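Local coordinates for glycoside Hydrolase (Bacteroides uniformis, PDB 5T99), which probably hydrolyses beta-galactosidic linkages in agarose-derived oligosaccharides as a family 2 glycoside hydrolase, and holds the inhibitor galacto-isofagomine in its pocket, at residues 21-26 against 278-283; 33-38 against 54-59; 257-262 against 301-306; 611-616 against 629-634. All blocks are in the same frame, centred on the assembly; numbering follows the deposited sequence.

Contact 1. Residues 21-26 against 278-283; sequences MASVTD and KDLTDT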
loop_
_atom_site.group_PDB
_atom_site.type_symbol
_atom_site.label_atom_id
_atom_site.label_comp_id
_atom_site.label_asym_id
_atom_site.label_seq_id
_atom_site.Cartn_x
_atom_site.Cartn_y
_atom_site.Cartn_z
ATOM N N MET A 21 -30.430 16.200 2.882
ATOM C CA MET A 21 -30.027 17.565 3.337
ATOM C C MET A 21 -28.494 17.716 3.348
ATOM O O MET A 21 -27.762 16.751 3.597
ATOM C CB MET A 21 -30.649 17.861 4.716
ATOM C CG MET A 21 -30.465 19.279 5.249
ATOM S SD MET A 21 -30.891 20.654 4.150
ATOM C CE MET A 21 -30.384 22.059 5.142
ATOM N N ALA A 22 -28.028 18.930 3.049
ATOM C CA ALA A 22 -26.592 19.260 2.967
ATOM C C ALA A 22 -25.894 19.341 4.341
ATOM O O ALA A 22 -24.689 19.077 4.454
ATOM C CB ALA A 22 -26.411 20.569 2.211
ATOM N N SER A 23 -26.651 19.733 5.369
ATOM C CA SER A 23 -26.159 19.813 6.756
ATOM C C SER A 23 -25.759 18.474 7.424
ATOM O O SER A 23 -24.916 18.480 8.322
ATOM C CB SER A 23 -27.170 20.575 7.640
ATOM O OG SER A 23 -28.426 19.927 7.708
ATOM N N VAL A 24 -26.353 17.353 6.997
ATOM C CA VAL A 24 -26.040 16.007 7.557
ATOM C C VAL A 24 -25.060 15.151 6.708
ATOM O O VAL A 24 -24.423 14.230 7.238
ATOM C CB VAL A 24 -27.331 15.188 7.885
ATOM C CG1 VAL A 24 -28.195 15.940 8.893
ATOM C CG2 VAL A 24 -28.146 14.832 6.637
ATOM N N THR A 25 -24.935 15.470 5.415
ATOM C CA THR A 25 -24.151 14.678 4.449
ATOM C C THR A 25 -22.698 15.184 4.311
ATOM O O THR A 25 -22.466 16.349 3.950
ATOM C CB THR A 25 -24.853 14.672 3.067
ATOM O OG1 THR A 25 -26.178 14.140 3.213
ATOM C CG2 THR A 25 -24.092 13.836 2.050
ATOM N N ASP A 26 -21.742 14.289 4.598
ATOM C CA ASP A 26 -20.301 14.567 4.523
ATOM C C ASP A 26 -19.642 13.861 3.315
ATOM O O ASP A 26 -18.759 12.995 3.468
ATOM C CB ASP A 26 -19.620 14.162 5.846
ATOM C CG ASP A 26 -18.124 14.521 5.887
ATOM O OD1 ASP A 26 -17.707 15.517 5.246
ATOM O OD2 ASP A 26 -17.360 13.797 6.565
ATOM N N LYS A 278 -29.618 28.239 16.169
ATOM C CA LYS A 278 -30.236 26.913 16.316
ATOM C C LYS A 278 -30.057 25.948 15.129
ATOM O O LYS A 278 -30.285 24.752 15.280
ATOM C CB LYS A 278 -31.723 27.053 16.627
ATOM C CG LYS A 278 -32.580 27.576 15.486
ATOM C CD LYS A 278 -33.942 28.040 15.993
ATOM C CE LYS A 278 -34.774 28.674 14.881
ATOM N NZ LYS A 278 -35.011 27.713 13.772
ATOM N N ASP A 279 -29.667 26.450 13.961
ATOM C CA ASP A 279 -29.667 25.640 12.742
ATOM C C ASP A 279 -28.330 24.945 12.516
ATOM O O ASP A 279 -27.300 25.598 12.516
ATOM C CB ASP A 279 -29.962 26.515 11.510
ATOM C CG ASP A 279 -31.248 27.318 11.640
ATOM O OD1 ASP A 279 -32.273 26.736 12.017
ATOM O OD2 ASP A 279 -31.225 28.537 11.352
ATOM N N LEU A 280 -28.365 23.633 12.299
ATOM C CA LEU A 280 -27.213 22.877 11.818
ATOM C C LEU A 280 -26.901 23.277 10.378
ATOM O O LEU A 280 -27.799 23.267 9.539
ATOM C CB LEU A 280 -27.540 21.379 11.849
ATOM C CG LEU A 280 -26.457 20.373 11.421
ATOM C CD1 LEU A 280 -25.284 20.363 12.381
ATOM C CD2 LEU A 280 -27.052 18.975 11.341
ATOM N N THR A 281 -25.648 23.626 10.089
ATOM C CA THR A 281 -25.223 23.922 8.719
ATOM C C THR A 281 -24.335 22.860 8.073
ATOM O O THR A 281 -24.286 22.776 6.845
ATOM C CB THR A 281 -24.476 25.256 8.631
ATOM O OG1 THR A 281 -23.186 25.144 9.254
ATOM C CG2 THR A 281 -25.288 26.354 9.295
ATOM N N ASP A 282 -23.620 22.071 8.872
ATOM C CA ASP A 282 -22.666 21.102 8.337
ATOM C C ASP A 282 -22.307 20.017 9.346
ATOM O O ASP A 282 -22.353 20.244 10.560
ATOM C CB ASP A 282 -21.390 21.827 7.896
ATOM C CG ASP A 282 -20.509 20.974 7.002
ATOM O OD1 ASP A 282 -21.017 20.012 6.376
ATOM O OD2 ASP A 282 -19.303 21.266 6.942
ATOM N N THR A 283 -21.975 18.841 8.817
ATOM C CA THR A 283 -21.537 17.699 9.606
ATOM C C THR A 283 -20.323 17.143 8.905
ATOM O O THR A 283 -20.358 16.938 7.699
ATOM C CB THR A 283 -22.616 16.604 9.699
ATOM O OG1 THR A 283 -23.793 17.127 10.333
ATOM C CG2 THR A 283 -22.118 15.410 10.511
HETATM O O HOH W 1 -23.115 21.727 4.812
#

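Contact 2. Residues 33-38 against 54-59; sequences NWRFFK and WRKLNL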
loop_
_atom_site.group_PDB
_atom_site.type_symbol
_atom_site.label_atom_id
_atom_site.label_comp_id
_atom_site.label_asym_id
_atom_site.label_seq_id
_atom_site.Cartn_x
_atom_site.Cartn_y
_atom_site.Cartn_z
ATOM N N ASN A 33 -21.535 5.904 -13.246
ATOM C CA ASN A 33 -22.093 6.374 -14.523
ATOM C C ASN A 33 -21.244 7.422 -15.243
ATOM O O ASN A 33 -21.692 8.538 -15.477
ATOM C CB ASN A 33 -23.546 6.859 -14.348
ATOM C CG ASN A 33 -24.453 5.788 -13.755
ATOM O OD1 ASN A 33 -24.505 4.664 -14.240
ATOM N ND2 ASN A 33 -25.170 6.141 -12.702
ATOM N N TRP A 34 -20.023 7.031 -15.598
ATOM C CA TRP A 34 -19.162 7.835 -16.449
ATOM C C TRP A 34 -19.070 7.246 -17.854
ATOM O O TRP A 34 -19.404 6.077 -18.085
ATOM C CB TRP A 34 -17.745 7.941 -15.863
ATOM C CG TRP A 34 -17.643 8.752 -14.617
ATOM C CD1 TRP A 34 -18.039 8.381 -13.366
ATOM C CD2 TRP A 34 -17.072 10.062 -14.485
ATOM N NE1 TRP A 34 -17.765 9.384 -12.462
ATOM C CE2 TRP A 34 -17.177 10.430 -13.122
ATOM C CE3 TRP A 34 -16.503 10.968 -15.388
ATOM C CZ2 TRP A 34 -16.724 11.658 -12.640
ATOM C CZ3 TRP A 34 -16.058 12.196 -14.906
ATOM C CH2 TRP A 34 -16.170 12.528 -13.542
ATOM N N ARG A 35 -18.597 8.085 -18.776
ATOM C CA ARG A 35 -18.183 7.682 -20.122
ATOM C C ARG A 35 -16.663 7.820 -20.235
ATOM O O ARG A 35 -16.098 8.824 -19.760
ATOM C CB ARG A 35 -18.840 8.583 -21.159
ATOM C CG ARG A 35 -20.360 8.589 -21.105
ATOM C CD ARG A 35 -20.916 7.268 -21.592
ATOM N NE ARG A 35 -22.341 7.397 -21.872
ATOM C CZ ARG A 35 -23.021 6.755 -22.829
ATOM N NH1 ARG A 35 -22.429 5.904 -23.677
ATOM N NH2 ARG A 35 -24.331 6.979 -22.943
ATOM N N PHE A 36 -16.016 6.823 -20.850
ATOM C CA PHE A 36 -14.557 6.809 -21.060
ATOM C C PHE A 36 -14.198 6.599 -22.537
ATOM O O PHE A 36 -14.856 5.838 -23.252
ATOM C CB PHE A 36 -13.892 5.718 -20.201
ATOM C CG PHE A 36 -12.416 5.504 -20.493
ATOM C CD1 PHE A 36 -11.472 6.484 -20.164
ATOM C CD2 PHE A 36 -11.966 4.322 -21.086
ATOM C CE1 PHE A 36 -10.122 6.294 -20.423
ATOM C CE2 PHE A 36 -10.615 4.126 -21.348
ATOM C CZ PHE A 36 -9.692 5.113 -21.013
ATOM N N PHE A 37 -13.141 7.284 -22.966
ATOM C CA PHE A 37 -12.560 7.108 -24.286
ATOM C C PHE A 37 -11.036 7.227 -24.197
ATOM O O PHE A 37 -10.520 8.272 -23.798
ATOM C CB PHE A 37 -13.124 8.153 -25.262
ATOM C CG PHE A 37 -12.590 8.024 -26.660
ATOM C CD1 PHE A 37 -11.534 8.825 -27.097
ATOM C CD2 PHE A 37 -13.129 7.079 -27.541
ATOM C CE1 PHE A 37 -11.033 8.695 -28.390
ATOM C CE2 PHE A 37 -12.634 6.948 -28.834
ATOM C CZ PHE A 37 -11.588 7.760 -29.261
ATOM N N LYS A 38 -10.336 6.149 -24.562
ATOM C CA LYS A 38 -8.877 6.141 -24.672
ATOM C C LYS A 38 -8.452 6.715 -26.024
ATOM O O LYS A 38 -8.735 6.118 -27.046
ATOM C CB LYS A 38 -8.348 4.713 -24.534
ATOM C CG LYS A 38 -6.832 4.601 -24.551
ATOM C CD LYS A 38 -6.382 3.165 -24.358
ATOM C CE LYS A 38 -4.862 3.065 -24.407
ATOM N NZ LYS A 38 -4.405 1.657 -24.564
ATOM N N TRP A 54 -19.118 6.168 -26.503
ATOM C CA TRP A 54 -18.083 5.958 -25.479
ATOM C C TRP A 54 -18.472 4.835 -24.518
ATOM O O TRP A 54 -19.640 4.686 -24.151
ATOM C CB TRP A 54 -17.829 7.246 -24.671
ATOM C CG TRP A 54 -17.125 8.361 -25.409
ATOM C CD1 TRP A 54 -17.069 8.555 -26.757
ATOM C CD2 TRP A 54 -16.404 9.452 -24.821
ATOM N NE1 TRP A 54 -16.342 9.683 -27.044
ATOM C CE2 TRP A 54 -15.918 10.251 -25.877
ATOM C CE3 TRP A 54 -16.105 9.822 -23.499
ATOM C CZ2 TRP A 54 -15.156 11.407 -25.659
ATOM C CZ3 TRP A 54 -15.347 10.977 -23.277
ATOM C CH2 TRP A 54 -14.881 11.753 -24.354
ATOM N N ARG A 55 -17.480 4.049 -24.122
ATOM C CA ARG A 55 -17.660 2.958 -23.165
ATOM C C ARG A 55 -18.253 3.471 -21.846
ATOM O O ARG A 55 -17.996 4.602 -21.442
ATOM C CB ARG A 55 -16.308 2.305 -22.931
ATOM C CG ARG A 55 -16.259 1.187 -21.913
ATOM C CD ARG A 55 -14.817 0.716 -21.810
ATOM N NE ARG A 55 -14.491 0.150 -20.507
ATOM C CZ ARG A 55 -13.256 -0.186 -20.124
ATOM N NH1 ARG A 55 -12.209 -0.013 -20.943
ATOM N NH2 ARG A 55 -13.060 -0.688 -18.909
ATOM N N LYS A 56 -19.065 2.643 -21.197
ATOM C CA LYS A 56 -19.690 2.998 -19.918
ATOM C C LYS A 56 -19.053 2.215 -18.775
ATOM O O LYS A 56 -18.931 0.986 -18.839
ATOM C CB LYS A 56 -21.199 2.750 -19.969
ATOM C CG LYS A 56 -21.952 3.885 -20.645
ATOM C CD LYS A 56 -23.421 3.572 -20.837
ATOM C CE LYS A 56 -23.633 2.606 -21.994
ATOM N NZ LYS A 56 -25.081 2.460 -22.299
ATOM N N LEU A 57 -18.662 2.939 -17.729
ATOM C CA LEU A 57 -17.972 2.351 -16.587
ATOM C C LEU A 57 -18.148 3.181 -15.319
ATOM O O LEU A 57 -18.509 4.365 -15.378
ATOM C CB LEU A 57 -16.483 2.116 -16.902
ATOM C CG LEU A 57 -15.482 3.264 -17.149
ATOM C CD1 LEU A 57 -16.098 4.453 -17.867
ATOM C CD2 LEU A 57 -14.811 3.759 -15.880
ATOM N N ASN A 58 -17.918 2.527 -14.178
ATOM C CA ASN A 58 -17.825 3.192 -12.873
ATOM C C ASN A 58 -16.356 3.322 -12.447
ATOM O O ASN A 58 -15.547 2.432 -12.687
ATOM C CB ASN A 58 -18.598 2.420 -11.801
ATOM C CG ASN A 58 -20.080 2.289 -12.113
ATOM O OD1 ASN A 58 -20.655 3.055 -12.900
ATOM N ND2 ASN A 58 -20.714 1.308 -11.483
ATOM N N LEU A 59 -16.040 4.446 -11.806
ATOM C CA LEU A 59 -14.714 4.701 -11.247
ATOM C C LEU A 59 -14.654 3.984 -9.892
ATOM O O LEU A 59 -15.707 3.654 -9.348
ATOM C CB LEU A 59 -14.498 6.213 -11.074
ATOM C CG LEU A 59 -14.739 7.085 -12.308
ATOM C CD1 LEU A 59 -14.527 8.547 -11.965
ATOM C CD2 LEU A 59 -13.835 6.660 -13.454
#

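Contact 3. Residues 257-262 against 301-306; sequences PNIWGQ and FLNGEK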
loop_
_atom_site.group_PDB
_atom_site.type_symbol
_atom_site.label_atom_id
_atom_site.label_comp_id
_atom_site.label_asym_id
_atom_site.label_seq_id
_atom_site.Cartn_x
_atom_site.Cartn_y
_atom_site.Cartn_z
ATOM N N PRO A 257 -8.492 6.178 28.235
ATOM C CA PRO A 257 -8.632 6.056 26.785
ATOM C C PRO A 257 -8.245 4.673 26.254
ATOM O O PRO A 257 -7.430 3.978 26.860
ATOM C CB PRO A 257 -7.657 7.113 26.261
ATOM C CG PRO A 257 -6.595 7.141 27.309
ATOM C CD PRO A 257 -7.367 7.059 28.588
ATOM N N ASN A 258 -8.861 4.294 25.134
ATOM C CA ASN A 258 -8.450 3.125 24.369
ATOM C C ASN A 258 -7.277 3.569 23.498
ATOM O O ASN A 258 -7.449 4.350 22.557
ATOM C CB ASN A 258 -9.591 2.601 23.504
ATOM C CG ASN A 258 -10.803 2.168 24.314
ATOM O OD1 ASN A 258 -11.924 2.619 24.068
ATOM N ND2 ASN A 258 -10.589 1.294 25.272
ATOM N N ILE A 259 -6.085 3.096 23.852
ATOM C CA ILE A 259 -4.840 3.528 23.215
ATOM C C ILE A 259 -4.699 2.795 21.885
ATOM O O ILE A 259 -4.815 1.567 21.847
ATOM C CB ILE A 259 -3.608 3.197 24.097
ATOM C CG1 ILE A 259 -3.695 3.869 25.480
ATOM C CG2 ILE A 259 -2.305 3.569 23.398
ATOM C CD1 ILE A 259 -3.605 5.371 25.472
ATOM N N TRP A 260 -4.464 3.543 20.807
ATOM C CA TRP A 260 -4.126 2.949 19.506
ATOM C C TRP A 260 -2.717 2.391 19.624
ATOM O O TRP A 260 -1.777 3.115 20.006
ATOM C CB TRP A 260 -4.207 3.974 18.369
ATOM C CG TRP A 260 -3.928 3.432 16.967
ATOM C CD1 TRP A 260 -4.859 3.057 16.032
ATOM C CD2 TRP A 260 -2.644 3.253 16.342
ATOM N NE1 TRP A 260 -4.236 2.647 14.880
ATOM C CE2 TRP A 260 -2.882 2.744 15.042
ATOM C CE3 TRP A 260 -1.323 3.458 16.758
ATOM C CZ2 TRP A 260 -1.846 2.436 14.149
ATOM C CZ3 TRP A 260 -0.285 3.153 15.874
ATOM C CH2 TRP A 260 -0.558 2.645 14.576
ATOM N N GLY A 261 -2.590 1.097 19.344
ATOM C CA GLY A 261 -1.301 0.398 19.351
ATOM C C GLY A 261 -1.308 -0.714 18.319
ATOM O O GLY A 261 -2.336 -0.988 17.719
ATOM N N GLN A 262 -0.159 -1.360 18.128
ATOM C CA GLN A 262 0.009 -2.350 17.046
ATOM C C GLN A 262 -0.805 -3.618 17.276
ATOM O O GLN A 262 -1.370 -4.150 16.331
ATOM C CB GLN A 262 1.496 -2.673 16.797
ATOM C CG GLN A 262 2.304 -1.416 16.513
ATOM C CD GLN A 262 3.445 -1.619 15.526
ATOM O OE1 GLN A 262 4.504 -2.133 15.881
ATOM N NE2 GLN A 262 3.244 -1.178 14.290
ATOM N N PHE A 301 9.936 5.591 19.506
ATOM C CA PHE A 301 9.102 5.185 20.623
ATOM C C PHE A 301 7.622 5.356 20.294
ATOM O O PHE A 301 7.215 6.398 19.792
ATOM C CB PHE A 301 9.469 5.981 21.881
ATOM C CG PHE A 301 10.868 5.728 22.363
ATOM C CD1 PHE A 301 11.117 4.802 23.369
ATOM C CD2 PHE A 301 11.947 6.413 21.796
ATOM C CE1 PHE A 301 12.422 4.553 23.808
ATOM C CE2 PHE A 301 13.253 6.164 22.212
ATOM C CZ PHE A 301 13.491 5.231 23.226
ATOM N N LEU A 302 6.843 4.314 20.594
ATOM C CA LEU A 302 5.391 4.312 20.453
ATOM C C LEU A 302 4.771 4.040 21.825
ATOM O O LEU A 302 5.045 3.002 22.441
ATOM C CB LEU A 302 4.955 3.234 19.445
ATOM C CG LEU A 302 3.448 3.045 19.253
ATOM C CD1 LEU A 302 2.810 4.316 18.717
ATOM C CD2 LEU A 302 3.156 1.874 18.331
ATOM N N ASN A 303 3.946 4.967 22.305
ATOM C CA ASN A 303 3.280 4.823 23.611
ATOM C C ASN A 303 4.276 4.522 24.760
ATOM O O ASN A 303 4.030 3.691 25.641
ATOM C CB ASN A 303 2.146 3.780 23.502
ATOM C CG ASN A 303 1.027 4.238 22.582
ATOM O OD1 ASN A 303 0.721 5.434 22.525
ATOM N ND2 ASN A 303 0.408 3.299 21.852
ATOM N N GLY A 304 5.410 5.215 24.713
ATOM C CA GLY A 304 6.458 5.090 25.706
ATOM C C GLY A 304 7.385 3.892 25.609
ATOM O O GLY A 304 8.240 3.747 26.466
ATOM N N GLU A 305 7.232 3.038 24.593
ATOM C CA GLU A 305 8.052 1.823 24.442
ATOM C C GLU A 305 8.839 1.912 23.137
ATOM O O GLU A 305 8.337 2.443 22.139
ATOM C CB GLU A 305 7.178 0.563 24.419
ATOM C CG GLU A 305 6.269 0.360 25.642
ATOM C CD GLU A 305 7.022 -0.063 26.904
ATOM O OE1 GLU A 305 6.726 0.491 27.989
ATOM O OE2 GLU A 305 7.909 -0.953 26.819
ATOM N N LYS A 306 10.077 1.420 23.166
ATOM C CA LYS A 306 10.878 1.212 21.959
ATOM C C LYS A 306 10.073 0.419 20.953
ATOM O O LYS A 306 9.526 -0.617 21.294
ATOM C CB LYS A 306 12.156 0.423 22.263
ATOM C CG LYS A 306 13.422 1.260 22.382
ATOM C CD LYS A 306 14.113 1.473 21.023
ATOM C CE LYS A 306 15.496 2.095 21.192
ATOM N NZ LYS A 306 16.478 1.197 21.869
#

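Contact 4. Residues 611-616 against 629-634; sequences PMVHIL and VYVYTN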
loop_
_atom_site.group_PDB
_atom_site.type_symbol
_atom_site.label_atom_id
_atom_site.label_comp_id
_atom_site.label_asym_id
_atom_site.label_seq_id
_atom_site.Cartn_x
_atom_site.Cartn_y
_atom_site.Cartn_z
ATOM N N PRO A 611 5.785 -20.383 16.639
ATOM C CA PRO A 611 6.735 -21.356 16.081
ATOM C C PRO A 611 6.424 -21.748 14.641
ATOM O O PRO A 611 5.279 -21.984 14.294
ATOM C CB PRO A 611 6.593 -22.555 17.019
ATOM C CG PRO A 611 6.188 -21.948 18.320
ATOM C CD PRO A 611 5.259 -20.835 17.947
ATOM N N MET A 612 7.437 -21.752 13.794
ATOM C CA MET A 612 7.257 -22.144 12.397
ATOM C C MET A 612 8.523 -22.805 11.859
ATOM O O MET A 612 9.604 -22.798 12.486
ATOM C CB MET A 612 6.830 -20.951 11.510
ATOM C CG MET A 612 7.782 -19.744 11.514
ATOM S SD MET A 612 9.380 -19.910 10.648
ATOM C CE MET A 612 8.834 -20.192 8.967
ATOM N N VAL A 613 8.357 -23.397 10.693
ATOM C CA VAL A 613 9.445 -24.030 10.002
ATOM C C VAL A 613 9.018 -24.078 8.543
ATOM O O VAL A 613 7.825 -24.229 8.235
ATOM C CB VAL A 613 9.758 -25.425 10.601
ATOM C CG1 VAL A 613 8.631 -26.414 10.326
ATOM C CG2 VAL A 613 11.081 -25.959 10.075
ATOM N N HIS A 614 9.980 -23.879 7.657
ATOM C CA HIS A 614 9.719 -23.912 6.223
ATOM C C HIS A 614 10.936 -24.504 5.533
ATOM O O HIS A 614 12.073 -24.260 5.953
ATOM C CB HIS A 614 9.411 -22.506 5.702
ATOM C CG HIS A 614 9.364 -22.396 4.211
ATOM N ND1 HIS A 614 8.209 -22.592 3.487
ATOM C CD2 HIS A 614 10.323 -22.076 3.311
ATOM C CE1 HIS A 614 8.459 -22.409 2.202
ATOM N NE2 HIS A 614 9.735 -22.092 2.070
ATOM N N ILE A 615 10.676 -25.269 4.478
ATOM C CA ILE A 615 11.696 -26.052 3.805
ATOM C C ILE A 615 11.682 -25.697 2.317
ATOM O O ILE A 615 10.627 -25.370 1.743
ATOM C CB ILE A 615 11.512 -27.572 4.065
ATOM C CG1 ILE A 615 12.630 -28.374 3.403
ATOM C CG2 ILE A 615 10.156 -28.067 3.577
ATOM C CD1 ILE A 615 12.739 -29.797 3.912
ATOM N N LEU A 616 12.875 -25.709 1.729
ATOM C CA LEU A 616 13.051 -25.529 0.297
ATOM C C LEU A 616 14.308 -26.301 -0.147
ATOM O O LEU A 616 15.216 -26.495 0.671
ATOM C CB LEU A 616 13.078 -24.030 -0.088
ATOM C CG LEU A 616 13.994 -22.901 0.435
ATOM C CD1 LEU A 616 14.081 -22.832 1.947
ATOM C CD2 LEU A 616 15.376 -22.925 -0.192
ATOM N N VAL A 629 19.502 -28.214 0.715
ATOM C CA VAL A 629 18.197 -28.074 1.362
ATOM C C VAL A 629 18.340 -27.067 2.485
ATOM O O VAL A 629 19.162 -27.241 3.382
ATOM C CB VAL A 629 17.647 -29.430 1.877
ATOM C CG1 VAL A 629 16.453 -29.240 2.812
ATOM C CG2 VAL A 629 17.242 -30.301 0.697
ATOM N N TYR A 630 17.532 -26.013 2.408
ATOM C CA TYR A 630 17.534 -24.910 3.362
ATOM C C TYR A 630 16.259 -24.978 4.201
ATOM O O TYR A 630 15.180 -25.314 3.692
ATOM C CB TYR A 630 17.619 -23.585 2.605
ATOM C CG TYR A 630 18.991 -23.216 2.034
ATOM C CD1 TYR A 630 19.165 -22.009 1.354
ATOM C CD2 TYR A 630 20.120 -24.039 2.193
ATOM C CE1 TYR A 630 20.401 -21.642 0.828
ATOM C CE2 TYR A 630 21.356 -23.668 1.688
ATOM C CZ TYR A 630 21.490 -22.473 1.002
ATOM O OH TYR A 630 22.710 -22.116 0.489
ATOM N N VAL A 631 16.399 -24.714 5.496
ATOM C CA VAL A 631 15.255 -24.632 6.395
ATOM C C VAL A 631 15.308 -23.301 7.125
ATOM O O VAL A 631 16.355 -22.926 7.664
ATOM C CB VAL A 631 15.219 -25.801 7.407
ATOM C CG1 VAL A 631 14.203 -25.549 8.526
ATOM C CG2 VAL A 631 14.902 -27.107 6.689
ATOM N N TYR A 632 14.167 -22.603 7.125
ATOM C CA TYR A 632 13.993 -21.360 7.879
ATOM C C TYR A 632 13.040 -21.615 9.049
ATOM O O TYR A 632 11.923 -22.083 8.852
ATOM C CB TYR A 632 13.460 -20.241 6.968
ATOM C CG TYR A 632 14.239 -20.021 5.670
ATOM C CD1 TYR A 632 15.627 -20.181 5.615
ATOM C CD2 TYR A 632 13.583 -19.625 4.501
ATOM C CE1 TYR A 632 16.326 -19.980 4.436
ATOM C CE2 TYR A 632 14.281 -19.415 3.316
ATOM C CZ TYR A 632 15.649 -19.596 3.293
ATOM O OH TYR A 632 16.346 -19.392 2.130
ATOM N N THR A 633 13.493 -21.333 10.260
ATOM C CA THR A 633 12.695 -21.542 11.455
ATOM C C THR A 633 13.055 -20.490 12.495
ATOM O O THR A 633 14.163 -19.957 12.479
ATOM C CB THR A 633 12.925 -22.948 12.066
ATOM O OG1 THR A 633 12.057 -23.151 13.195
ATOM C CG2 THR A 633 14.357 -23.118 12.543
ATOM N N ASN A 634 12.110 -20.214 13.393
ATOM C CA ASN A 634 12.364 -19.398 14.587
ATOM C C ASN A 634 12.629 -20.257 15.827
ATOM O O ASN A 634 12.799 -19.725 16.919
ATOM C CB ASN A 634 11.233 -18.389 14.844
ATOM C CG ASN A 634 9.847 -19.017 14.825
ATOM O OD1 ASN A 634 9.695 -20.236 14.666
ATOM N ND2 ASN A 634 8.820 -18.179 14.976
#

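Contact 1. Residues 21-26 against 278-283
Leu280 opens the contact at the edge of a beta-sandwich domain of the family 2 hydrolase, where strand 279-288, an outermost strand of its antiparallel sheet, meets the N-terminal loop 21-26. Its CG lies 3.9 Å from Ser23 CB, while CD2 reaches Val24 CG1 at 4.1 Å, the two side chains crossing at about a right angle. At Thr281 the backbone takes over: its O receives a CH...O contact from Ser23 CA (3.5 Å), and a water lies within hydrogen-bonding distance of both Thr281 O and Ala22 O. Asp282 turns its CB from the loop and gives OD2 to the backbone N of Ile182, so its carboxylate ties the strand to the start of strand 180-194. Thr283 then points back. With OG1 beside the backbone N and opposite the carbonyl carbon (chi1 -61°), the hydroxyl donates to Ser23 O in the plane of that carbonyl. A valine here would keep the bulk but would probably leave Ser23 O without this donor and the loop less firmly held against the strand. Past it, Asp26 sends OD2 to the backbone N of Phe285, and its CB sits 3.4 Å from Thr283 O.

Contact 2. Residues 33-38 against 54-59
Arg35 and Lys56 face each other as a non-hydrogen-bonded pair, their side chains alongside and pointing the same way. Arg35 bends at chi2 (-71°), which swings the guanidinium back over its neighbour: Lys56 CG lies over one face, and NH1 donates to Trp54 O, 3.1 Å away, within the guanidinium plane. The two cationic ends stay 4.6 Å apart, NH1 to NZ. Trp54 lays its indole beneath Phe37, whose CB sits over the centre of the six-membered ring at 3.6 Å from the centroid, a CH-pi contact; the Phe37 ring is slid aside and barely overlaps. On the sheet face of Trp34 and Phe36, Leu57 holds CG between its backbone N and carbonyl carbon (chi1 66°), bringing CD1 to 3.5 Å from Phe36 CB. Beyond the strand, Leu59 CD1 rests over one face of the Trp34 indole, 3.5 Å from the centroid of its five-membered ring, while NE1 bonds to Phe30 O. Asn58 OD1 takes the N-H of Asn33 almost straight, at 3.0 Å. Strand 55-57 is the outer strand of a six-stranded antiparallel sheet, with 34-38 next in and 86-93 beyond, as expected of the jelly-roll sugar-binding domain of family 2 hydrolases.

Contact 3. Residues 257-262 against 301-306
The backbones of 257-262 and 301-306 form no sheet together: the first is an irregular loop, the second a hairpin closed by a type I' turn from Leu302 to Glu305, and their nearest CA atoms, of Gly261 and Asn303, are 7.7 Å apart. The hairpin belongs to the strands that lead into the TIM barrel, the loop to the preceding beta-sandwich domain, making this a domain-to-domain contact carried by side chains. Asn303, at the second position of the turn, makes the one hydrogen bond across the contact. Its CG stands beside the backbone N and opposite the carbonyl carbon (chi1 -66°), which aims the amide at the loop; ND2 donates to Trp260 O, with the acceptor lying in the plane of the amide. The other end of that amide, OD1, receives the backbone N of Lys292, so both ends are held and its rotation is fixed. Ile259 runs past Asn303 in the opposite direction, its CG2 close against the amide carbon CG at 3.5 Å. Leu302 has its CB directed toward the loop, and CD1 lies at the edge of the Trp260 ring, near its plane and 4.4 Å from CZ3. That indole also gives NE1 to Asp361 O. Beside it, Gln262 bends at chi2 and turns NE2 to Asn343 O, while its CG meets Leu302 CD2 at 3.9 Å.

Contact 4. Residues 611-616 against 629-634
Leu616 wedges between two tyrosines: CD1 lies over one face of the Tyr632 ring, 4.0 Å from its centroid and offset toward the rim, while CD2 packs on Tyr630 CB at 3.6 Å. Holding CG between backbone N and carbonyl carbon (chi1 56°) puts both branches there. On the same sheet face His614 pairs with Tyr632, stacks on Tyr601 and bonds through NE2 to Asp598. On the opposite face the side chains of Val613 and Val631 cross obliquely, CG2 of the first 3.5 Å from CG1 of the second. Ile615 CD1 meets Val629 CG1. Thr633 OG1 donates to Met612 O (2.6 Å), and Asn634 OD1 accepts the N-H of Met612 (2.9 Å). Asn634 ND2 bonds to Lys610 O and Thr608 O; an alanine here would probably leave Met612 N without this acceptor and those carbonyls without this donor. Strand 626-633 pairs on its other side with strand 677-682; helix 598-607 packs on the Leu616 and Tyr632 side, while strand 687-693 meets Val613 and Val631.

In the fold
From the N terminus, contact 1 closes the longest loop, bringing the first residues against strand 279-288 and so joining the start of the chain to the second beta-sandwich domain. Contact 2 is nested within that loop: residues 33-38 and 54-59 pair close together in the sugar-binding domain, and the centres of contacts 1 and 2 lie about 32 Å apart. Contact 3 crosses contact 1 along the chain, since 257-262 precedes 278-283 while 301-306 follows it, and it links the second sandwich to the hairpin before the barrel. Contact 4 comes in series after all of these, a local hairpin beyond the barrel, about 58 Å centre to centre from contact 1.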